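Local coordinates for C3-degrading proteinase (CppA protein) (Streptococcus pneumoniae, PDB 3E0R) that probably degrades complement component C3 as a proteinase, and is built from two regions belonging to the glyoxalase clan, at residues L23-Y28 / A42-G47; E30-K35 / D117-H122; E164-S169 / E216-F221. All coordinates share one frame; numbering follows the deposited sequence.

Contact 1 of 3, residues L23-Y28 / A42-G47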
loop_
_atom_site.group_PDB
_atom_site.type_symbol
_atom_site.label_atom_id
_atom_site.label_comp_id
_atom_site.label_asym_id
_atom_site.label_seq_id
_atom_site.Cartn_x
_atom_site.Cartn_y
_atom_site.Cartn_z
ATOM N N LEU A 23 6.726 11.084 -11.848
ATOM C CA LEU A 23 7.021 9.676 -12.110
ATOM C C LEU A 23 6.004 8.757 -11.468
ATOM O O LEU A 23 5.431 7.878 -12.118
ATOM C CB LEU A 23 8.403 9.282 -11.562
ATOM C CG LEU A 23 9.621 9.239 -12.459
ATOM C CD1 LEU A 23 10.854 8.818 -11.651
ATOM C CD2 LEU A 23 9.360 8.299 -13.638
ATOM N N ASN A 24 5.822 8.949 -10.164
ATOM C CA ASN A 24 4.917 8.114 -9.362
ATOM C C ASN A 24 3.458 8.289 -9.821
ATOM O O ASN A 24 2.704 7.316 -9.925
ATOM C CB ASN A 24 5.131 8.378 -7.859
ATOM C CG ASN A 24 6.410 7.739 -7.321
ATOM O OD1 ASN A 24 6.359 6.677 -6.727
ATOM N ND2 ASN A 24 7.572 8.350 -7.596
ATOM N N GLU A 25 3.071 9.519 -10.140
ATOM C CA GLU A 25 1.719 9.788 -10.698
ATOM C C GLU A 25 1.483 9.024 -11.988
ATOM O O GLU A 25 0.449 8.416 -12.190
ATOM C CB GLU A 25 1.555 11.261 -11.062
ATOM C CG GLU A 25 1.520 12.245 -9.932
ATOM C CD GLU A 25 1.046 13.641 -10.415
ATOM O OE1 GLU A 25 1.311 14.007 -11.573
ATOM O OE2 GLU A 25 0.400 14.363 -9.624
ATOM N N THR A 26 2.462 9.100 -12.887
ATOM C CA THR A 26 2.369 8.436 -14.170
ATOM C C THR A 26 2.143 6.948 -14.005
ATOM O O THR A 26 1.483 6.328 -14.831
ATOM C CB THR A 26 3.639 8.656 -15.009
ATOM O OG1 THR A 26 3.977 10.043 -14.973
ATOM C CG2 THR A 26 3.431 8.227 -16.447
ATOM N N PHE A 27 2.706 6.392 -12.938
ATOM C CA PHE A 27 2.686 4.950 -12.680
ATOM C C PHE A 27 1.321 4.545 -12.111
ATOM O O PHE A 27 0.618 3.701 -12.676
ATOM C CB PHE A 27 3.861 4.565 -11.726
ATOM C CG PHE A 27 3.903 3.123 -11.356
ATOM C CD1 PHE A 27 4.300 2.163 -12.286
ATOM C CD2 PHE A 27 3.532 2.712 -10.100
ATOM C CE1 PHE A 27 4.323 0.825 -11.959
ATOM C CE2 PHE A 27 3.544 1.380 -9.761
ATOM C CZ PHE A 27 3.948 0.439 -10.661
ATOM N N TYR A 28 0.928 5.208 -11.032
ATOM C CA TYR A 28 -0.244 4.767 -10.279
ATOM C C TYR A 28 -1.558 5.149 -10.957
ATOM O O TYR A 28 -2.533 4.377 -10.960
ATOM C CB TYR A 28 -0.170 5.311 -8.880
ATOM C CG TYR A 28 0.777 4.539 -8.018
ATOM C CD1 TYR A 28 0.424 3.293 -7.530
ATOM C CD2 TYR A 28 2.004 5.088 -7.611
ATOM C CE1 TYR A 28 1.306 2.562 -6.702
ATOM C CE2 TYR A 28 2.897 4.363 -6.768
ATOM C CZ TYR A 28 2.533 3.099 -6.346
ATOM O OH TYR A 28 3.366 2.407 -5.530
ATOM N N ALA A 42 2.032 18.201 -0.389
ATOM C CA ALA A 42 2.796 17.190 0.335
ATOM C C ALA A 42 2.505 15.804 -0.243
ATOM O O ALA A 42 3.394 14.957 -0.328
ATOM C CB ALA A 42 2.451 17.242 1.839
ATOM N N PHE A 43 1.258 15.581 -0.655
ATOM C CA PHE A 43 0.846 14.247 -1.052
ATOM C C PHE A 43 -0.332 14.090 -2.043
ATOM O O PHE A 43 -1.245 14.913 -2.206
ATOM C CB PHE A 43 0.632 13.344 0.197
ATOM C CG PHE A 43 -0.537 13.732 1.084
ATOM C CD1 PHE A 43 -1.859 13.788 0.584
ATOM C CD2 PHE A 43 -0.336 13.956 2.443
ATOM C CE1 PHE A 43 -2.940 14.112 1.405
ATOM C CE2 PHE A 43 -1.436 14.277 3.291
ATOM C CZ PHE A 43 -2.730 14.350 2.769
ATOM N N LEU A 44 -0.258 12.940 -2.674
ATOM C CA LEU A 44 -1.234 12.450 -3.560
ATOM C C LEU A 44 -2.082 11.357 -2.837
ATOM O O LEU A 44 -1.583 10.322 -2.299
ATOM C CB LEU A 44 -0.482 11.951 -4.792
ATOM C CG LEU A 44 -1.277 11.298 -5.916
ATOM C CD1 LEU A 44 -2.325 12.235 -6.523
ATOM C CD2 LEU A 44 -0.280 10.763 -6.941
ATOM N N SER A 45 -3.370 11.637 -2.813
ATOM C CA SER A 45 -4.370 10.765 -2.253
ATOM C C SER A 45 -4.872 9.967 -3.418
ATOM O O SER A 45 -5.398 10.547 -4.323
ATOM C CB SER A 45 -5.521 11.616 -1.648
ATOM O OG SER A 45 -6.469 10.835 -0.947
ATOM N N LEU A 46 -4.665 8.638 -3.405
ATOM C CA LEU A 46 -5.126 7.743 -4.468
ATOM C C LEU A 46 -6.249 6.787 -4.003
ATOM O O LEU A 46 -6.272 6.309 -2.878
ATOM C CB LEU A 46 -3.962 6.911 -5.064
ATOM C CG LEU A 46 -2.736 7.681 -5.608
ATOM C CD1 LEU A 46 -1.504 6.775 -5.560
ATOM C CD2 LEU A 46 -3.070 8.196 -7.038
ATOM N N GLY A 47 -7.147 6.489 -4.938
ATOM C CA GLY A 47 -8.268 5.596 -4.694
ATOM C C GLY A 47 -8.863 5.155 -6.022
ATOM O O GLY A 47 -8.158 5.054 -6.970
#
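Tyr28 on helix 21-31 and Leu46 on strand 43-47 meet at the root of the tyrosine ring. Tyr28 CB lies 3.9 Å from Leu46 CD1. The next atom out, Tyr28 CG, is still 4.0 Å from the same methyl, which approaches the ring obliquely. The two side chains cross at about a right angle. Beyond CG the tyrosine leaves the strand segment. Its CG is anti to the carbonyl carbon (chi1 -78°), and the ring runs on past Leu46. One ring face receives the edge of the preceding ring: Phe27 CD2 stands 3.6 Å above the Tyr28 plane, over its centre. Leu16, Leu55 and Leu57 also touch the Tyr28 side chain. At the tip, Tyr28 OH packs 3.9 Å from Ile119 CD1.

Helix 21-31 here packs on strand 43-47 of a mixed sheet, a helix-on-sheet layer consistent with the glyoxalase clan to which the N-terminal CppA family belongs. Leu44 and Leu46, two residues apart on the strand, both point toward the helix. No hydrogen bond links the two segments, which bury 163 Å² between them.

One helix turn before Tyr28, Glu25 uses its aliphatic stem. Its CG touches Leu44 CD2 at 3.8 Å, and the two side chains cross obliquely. With Leu44 CG anti to the backbone N (chi1 177°), the forked end of the leucine is carried toward the helix, and CD2 is the branch that touches. Beyond CG the glutamate is extended, and its carboxylate serves other partners. OE1 forms a salt bridge with Lys22, while OE2 has a weak, long ion pair with Arg21. OE2 also lies close to the carboxylate of Glu39, which might raise the proton affinity of one of the two acids. The Lys22 salt bridge would probably counter this.

Contact 2 of 3, residues E30-K35 / D117-H122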
loop_
_atom_site.group_PDB
_atom_site.type_symbol
_atom_site.label_atom_id
_atom_site.label_comp_id
_atom_site.label_asym_id
_atom_site.label_seq_id
_atom_site.Cartn_x
_atom_site.Cartn_y
_atom_site.Cartn_z
ATOM N N GLU A 30 -1.688 6.713 -14.482
ATOM C CA GLU A 30 -1.717 6.431 -15.903
ATOM C C GLU A 30 -1.537 4.950 -16.143
ATOM O O GLU A 30 -2.267 4.346 -16.927
ATOM C CB GLU A 30 -0.682 7.213 -16.722
ATOM C CG GLU A 30 -0.199 8.536 -16.122
ATOM C CD GLU A 30 -0.719 9.792 -16.786
ATOM O OE1 GLU A 30 -0.184 10.119 -17.872
ATOM O OE2 GLU A 30 -1.603 10.463 -16.180
ATOM N N THR A 31 -0.570 4.342 -15.487
ATOM C CA THR A 31 -0.265 2.949 -15.804
ATOM C C THR A 31 -1.315 2.062 -15.121
ATOM O O THR A 31 -2.044 1.326 -15.819
ATOM C CB THR A 31 1.229 2.609 -15.506
ATOM O OG1 THR A 31 2.054 3.556 -16.214
ATOM C CG2 THR A 31 1.610 1.169 -15.940
ATOM N N LEU A 32 -1.481 2.209 -13.800
ATOM C CA LEU A 32 -2.299 1.261 -13.045
ATOM C C LEU A 32 -3.798 1.521 -13.043
ATOM O O LEU A 32 -4.565 0.616 -12.773
ATOM C CB LEU A 32 -1.768 1.097 -11.607
ATOM C CG LEU A 32 -0.365 0.434 -11.487
ATOM C CD1 LEU A 32 -0.002 0.196 -9.994
ATOM C CD2 LEU A 32 -0.246 -0.822 -12.356
ATOM N N GLY A 33 -4.222 2.735 -13.348
ATOM C CA GLY A 33 -5.646 3.050 -13.429
ATOM C C GLY A 33 -6.294 3.612 -12.174
ATOM O O GLY A 33 -7.519 3.666 -12.092
HETATM N N MSE A 34 -5.490 4.026 -11.196
HETATM C CA MSE A 34 -6.008 4.718 -9.989
HETATM C C MSE A 34 -6.418 6.191 -10.230
HETATM O O MSE A 34 -5.937 6.867 -11.117
HETATM C CB MSE A 34 -4.976 4.668 -8.851
HETATM C CG MSE A 34 -4.494 3.242 -8.533
HETATM SE SE MSE A 34 -3.479 3.139 -6.882
HETATM C CE MSE A 34 -2.959 1.219 -6.879
ATOM N N LYS A 35 -7.289 6.670 -9.370
ATOM C CA LYS A 35 -7.835 7.992 -9.379
ATOM C C LYS A 35 -7.206 8.905 -8.285
ATOM O O LYS A 35 -7.060 8.514 -7.135
ATOM C CB LYS A 35 -9.332 7.839 -9.124
ATOM C CG LYS A 35 -10.149 9.099 -9.293
ATOM C CD LYS A 35 -11.638 8.835 -9.009
ATOM C CE LYS A 35 -12.517 10.121 -9.133
ATOM N NZ LYS A 35 -12.308 10.859 -10.404
ATOM N N ASP A 117 8.922 -0.470 -5.437
ATOM C CA ASP A 117 7.933 -1.190 -4.689
ATOM C C ASP A 117 7.332 -2.172 -5.674
ATOM O O ASP A 117 7.007 -1.812 -6.802
ATOM C CB ASP A 117 6.908 -0.200 -4.159
ATOM C CG ASP A 117 7.484 0.714 -3.063
ATOM O OD1 ASP A 117 8.217 0.160 -2.192
ATOM O OD2 ASP A 117 7.173 1.972 -3.051
ATOM N N LEU A 118 7.219 -3.434 -5.265
ATOM C CA LEU A 118 6.617 -4.477 -6.103
ATOM C C LEU A 118 5.131 -4.522 -5.841
ATOM O O LEU A 118 4.694 -4.666 -4.699
ATOM C CB LEU A 118 7.257 -5.825 -5.790
ATOM C CG LEU A 118 6.933 -7.071 -6.620
ATOM C CD1 LEU A 118 7.098 -6.925 -8.152
ATOM C CD2 LEU A 118 7.844 -8.154 -6.152
ATOM N N ILE A 119 4.356 -4.384 -6.921
ATOM C CA ILE A 119 2.894 -4.326 -6.867
ATOM C C ILE A 119 2.353 -5.518 -7.610
ATOM O O ILE A 119 2.813 -5.813 -8.703
ATOM C CB ILE A 119 2.287 -3.009 -7.491
ATOM C CG1 ILE A 119 2.585 -1.709 -6.705
ATOM C CG2 ILE A 119 0.750 -3.052 -7.449
ATOM C CD1 ILE A 119 3.979 -1.407 -6.282
ATOM N N LEU A 120 1.422 -6.230 -6.978
ATOM C CA LEU A 120 0.666 -7.295 -7.594
ATOM C C LEU A 120 -0.731 -6.769 -7.845
ATOM O O LEU A 120 -1.380 -6.313 -6.921
ATOM C CB LEU A 120 0.603 -8.541 -6.681
ATOM C CG LEU A 120 -0.336 -9.708 -7.126
ATOM C CD1 LEU A 120 0.170 -10.340 -8.459
ATOM C CD2 LEU A 120 -0.481 -10.766 -6.099
ATOM N N ILE A 121 -1.180 -6.796 -9.101
ATOM C CA ILE A 121 -2.580 -6.490 -9.433
ATOM C C ILE A 121 -3.258 -7.760 -9.899
ATOM O O ILE A 121 -2.799 -8.385 -10.851
ATOM C CB ILE A 121 -2.729 -5.430 -10.548
ATOM C CG1 ILE A 121 -1.853 -4.214 -10.214
ATOM C CG2 ILE A 121 -4.229 -5.012 -10.729
ATOM C CD1 ILE A 121 -2.585 -2.877 -10.457
ATOM N N HIS A 122 -4.343 -8.123 -9.237
ATOM C CA HIS A 122 -4.980 -9.384 -9.477
ATOM C C HIS A 122 -6.467 -9.239 -9.217
ATOM O O HIS A 122 -6.928 -8.210 -8.810
ATOM C CB HIS A 122 -4.358 -10.471 -8.580
ATOM C CG HIS A 122 -4.828 -10.411 -7.164
ATOM N ND1 HIS A 122 -5.918 -11.126 -6.711
ATOM C CD2 HIS A 122 -4.375 -9.710 -6.103
ATOM C CE1 HIS A 122 -6.127 -10.851 -5.432
ATOM N NE2 HIS A 122 -5.211 -9.986 -5.039
#
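Leu32 and Ile121 have the nearest backbones here, with 8.6 Å between Leu32 CA and Ile121 CA. Segment 30-35 leads from helix 21-31 through a turn to the start of strand 35-39. Segment 117-122 is mostly strand. Gly33 takes a positive phi (94°) as the chain leaves helical geometry.

The contact is made by methyl groups, with no hydrogen bond across it. Ile121 CD1 comes up to the forked end of Leu32. It is 3.6 Å from Leu32 CD2 and 4.0 Å from Leu32 CD1. Ile121 CG1 is anti to the carbonyl carbon (chi1 -50°), which points it to the helix side. Its chi2 of -136°, away from a staggered position, then places CD1 against the leucine. Ile119, on the same strand face, adds a looser touch, its CG2 4.2 Å from Leu32 CD1.

All three residues are buried. On the strand side, Ile119 touches Val79 and Ile121 touches Val81, both of strand 74-81, and Phe109 of strand 107-112 touches Leu32. Phe27 of helix 21-31 also packs on Leu32, while Tyr28 of that helix lies against the selenomethionine Met34.

Contact 3 of 3, residues E164-S169 / E216-F221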
loop_
_atom_site.group_PDB
_atom_site.type_symbol
_atom_site.label_atom_id
_atom_site.label_comp_id
_atom_site.label_asym_id
_atom_site.label_seq_id
_atom_site.Cartn_x
_atom_site.Cartn_y
_atom_site.Cartn_z
ATOM N N GLU A 164 8.706 -7.438 17.291
ATOM C CA GLU A 164 7.291 -7.717 17.197
ATOM C C GLU A 164 6.572 -6.417 16.849
ATOM O O GLU A 164 6.914 -5.350 17.347
ATOM C CB GLU A 164 6.791 -8.248 18.541
ATOM C CG GLU A 164 6.963 -9.767 18.721
ATOM C CD GLU A 164 5.773 -10.556 18.150
ATOM O OE1 GLU A 164 4.682 -10.514 18.769
ATOM O OE2 GLU A 164 5.922 -11.211 17.088
ATOM N N SER A 165 5.586 -6.506 15.969
ATOM C CA SER A 165 4.749 -5.381 15.671
ATOM C C SER A 165 3.748 -5.194 16.816
ATOM O O SER A 165 3.304 -6.155 17.453
ATOM C CB SER A 165 4.010 -5.578 14.353
ATOM O OG SER A 165 3.031 -4.571 14.180
ATOM N N PHE A 166 3.425 -3.933 17.063
ATOM C CA PHE A 166 2.288 -3.547 17.860
ATOM C C PHE A 166 0.974 -4.011 17.228
ATOM O O PHE A 166 -0.033 -4.122 17.933
ATOM C CB PHE A 166 2.253 -2.012 18.065
ATOM C CG PHE A 166 3.105 -1.533 19.199
ATOM C CD1 PHE A 166 2.749 -1.796 20.513
ATOM C CD2 PHE A 166 4.258 -0.816 18.964
ATOM C CE1 PHE A 166 3.539 -1.345 21.573
ATOM C CE2 PHE A 166 5.045 -0.372 20.010
ATOM C CZ PHE A 166 4.680 -0.631 21.316
ATOM N N LEU A 167 0.990 -4.259 15.914
ATOM C CA LEU A 167 -0.177 -4.750 15.189
ATOM C C LEU A 167 -0.477 -6.245 15.472
ATOM O O LEU A 167 0.368 -7.145 15.268
ATOM C CB LEU A 167 0.006 -4.460 13.702
ATOM C CG LEU A 167 0.172 -2.957 13.384
ATOM C CD1 LEU A 167 0.210 -2.707 11.836
ATOM C CD2 LEU A 167 -0.912 -2.055 14.110
ATOM N N GLU A 168 -1.671 -6.497 16.003
ATOM C CA GLU A 168 -2.100 -7.866 16.295
ATOM C C GLU A 168 -2.761 -8.452 15.062
ATOM O O GLU A 168 -3.467 -7.745 14.344
ATOM C CB GLU A 168 -3.077 -7.928 17.482
ATOM C CG GLU A 168 -2.541 -7.419 18.827
ATOM C CD GLU A 168 -1.184 -8.014 19.181
ATOM O OE1 GLU A 168 -0.870 -9.124 18.685
ATOM O OE2 GLU A 168 -0.421 -7.370 19.937
ATOM N N SER A 169 -2.515 -9.738 14.815
ATOM C CA SER A 169 -3.246 -10.522 13.789
ATOM C C SER A 169 -4.777 -10.444 13.957
ATOM O O SER A 169 -5.537 -10.540 12.974
ATOM C CB SER A 169 -2.814 -12.006 13.851
ATOM O OG SER A 169 -1.454 -12.158 13.456
ATOM N N GLU A 216 2.027 2.836 25.386
ATOM C CA GLU A 216 2.612 3.331 26.622
ATOM C C GLU A 216 4.150 3.214 26.651
ATOM O O GLU A 216 4.835 4.072 27.212
ATOM C CB GLU A 216 2.005 2.516 27.780
ATOM C CG GLU A 216 1.821 3.213 29.128
ATOM C CD GLU A 216 1.212 2.257 30.201
ATOM O OE1 GLU A 216 1.067 1.024 29.920
ATOM O OE2 GLU A 216 0.868 2.739 31.314
ATOM N N SER A 217 4.681 2.149 26.062
ATOM C CA SER A 217 6.139 1.907 26.037
ATOM C C SER A 217 6.903 2.738 24.979
ATOM O O SER A 217 8.053 2.398 24.626
ATOM C CB SER A 217 6.425 0.408 25.765
ATOM O OG SER A 217 6.176 0.059 24.397
ATOM N N THR A 218 6.287 3.821 24.499
ATOM C CA THR A 218 6.722 4.459 23.250
ATOM C C THR A 218 6.253 5.945 23.092
ATOM O O THR A 218 5.449 6.469 23.870
ATOM C CB THR A 218 6.269 3.562 22.043
ATOM O OG1 THR A 218 7.099 3.798 20.894
ATOM C CG2 THR A 218 4.807 3.809 21.676
ATOM N N GLU A 219 6.829 6.606 22.092
ATOM C CA GLU A 219 6.375 7.898 21.589
ATOM C C GLU A 219 4.982 7.764 20.939
ATOM O O GLU A 219 4.744 6.874 20.080
ATOM C CB GLU A 219 7.327 8.414 20.496
ATOM C CG GLU A 219 8.167 9.666 20.796
ATOM C CD GLU A 219 9.391 9.829 19.803
ATOM O OE1 GLU A 219 9.748 8.849 19.093
ATOM O OE2 GLU A 219 10.002 10.935 19.745
ATOM N N TYR A 220 4.091 8.668 21.325
ATOM C CA TYR A 220 2.850 8.849 20.618
ATOM C C TYR A 220 2.457 10.317 20.608
ATOM O O TYR A 220 3.081 11.124 21.258
ATOM C CB TYR A 220 1.748 7.916 21.146
ATOM C CG TYR A 220 1.396 8.099 22.591
ATOM C CD1 TYR A 220 0.555 9.141 22.973
ATOM C CD2 TYR A 220 1.828 7.186 23.577
ATOM C CE1 TYR A 220 0.235 9.358 24.289
ATOM C CE2 TYR A 220 1.495 7.381 24.934
ATOM C CZ TYR A 220 0.704 8.493 25.279
ATOM O OH TYR A 220 0.287 8.753 26.569
ATOM N N PHE A 221 1.447 10.649 19.810
ATOM C CA PHE A 221 1.028 12.017 19.612
ATOM C C PHE A 221 -0.500 12.056 19.519
ATOM O O PHE A 221 -1.095 11.282 18.775
ATOM C CB PHE A 221 1.688 12.609 18.369
ATOM C CG PHE A 221 1.138 13.976 17.980
ATOM C CD1 PHE A 221 1.648 15.147 18.554
ATOM C CD2 PHE A 221 0.095 14.084 17.066
ATOM C CE1 PHE A 221 1.130 16.385 18.234
ATOM C CE2 PHE A 221 -0.433 15.317 16.711
ATOM C CZ PHE A 221 0.067 16.469 17.285
#
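A hydroxyl oxygen sits in the plane of a phenyl ring in this contact: Ser217 OG lies at the edge of Phe166. It is 3.5 Å from Phe166 CZ and 4.1 Å from Phe166 CE1. The oxygen thus meets the outer end of the ring, where the C-H bonds point. That setting may be mildly favourable for the partial negative charge of the oxygen, but no hydrogen bond joins the segments. Ser217 OG stands between its backbone N and carbonyl carbon (chi1 74°), and this rotamer turns it toward the ring. Thr218 gives a more distant touch, its CG2 4.5 Å from Phe166 CZ and oblique to the ring.

The backbones are far apart: Phe166 CA and Ser217 CA, the nearest pair, are separated by 10.6 Å. The whole contact buries only 92 Å². Other residues help to hold the phenylalanine. Arg234 makes a cation-pi contact with its ring, and Phe215 meets it with the ring planes at about 45°. The ring thus has both a cation-pi partner and a hydroxyl at its edge.

The backbone that carries Phe166 is pinned at the preceding residue. Ser165 OG accepts from Leu167 N at 2.7 Å, with an angle of 151° at the hydrogen. Asp233 bonds both to Ser165 OG and to the Phe166 backbone N, and Lys214 NZ bonds to Phe166 O.

One segment belongs to the loop between strand 151-159 and helix 169-172. The other joins helix 208-214 to strand 220-221, an outermost strand of its sheet. The arrangement is loop-to-loop packing next to that edge strand, with an ST turn at Ser165 shaping one of the loops. It lies in the C-terminal CppA region, which is placed by family in the glyoxalase clan.

Contacts 1 and 2 share helix 21-31, and their centres are 11 Å apart. Contact 1 sets the helix against strand 43-47 of the eight-stranded sheet. Contact 2 sets the end of the helix region against strand 118-122 of the seven-stranded sheet. The helix region therefore bridges the two sheets. Their segments alternate along the chain, so the two contacts cross in sequence. Contact 3 comes later, in the C-terminal CppA region and on the opposite side of the chain's centre. Its centre lies 28 Å from that of contact 1 and 30 Å from that of contact 2. Contacts 1 and 3 still reach one sheet, which unites strands from both halves of the protein.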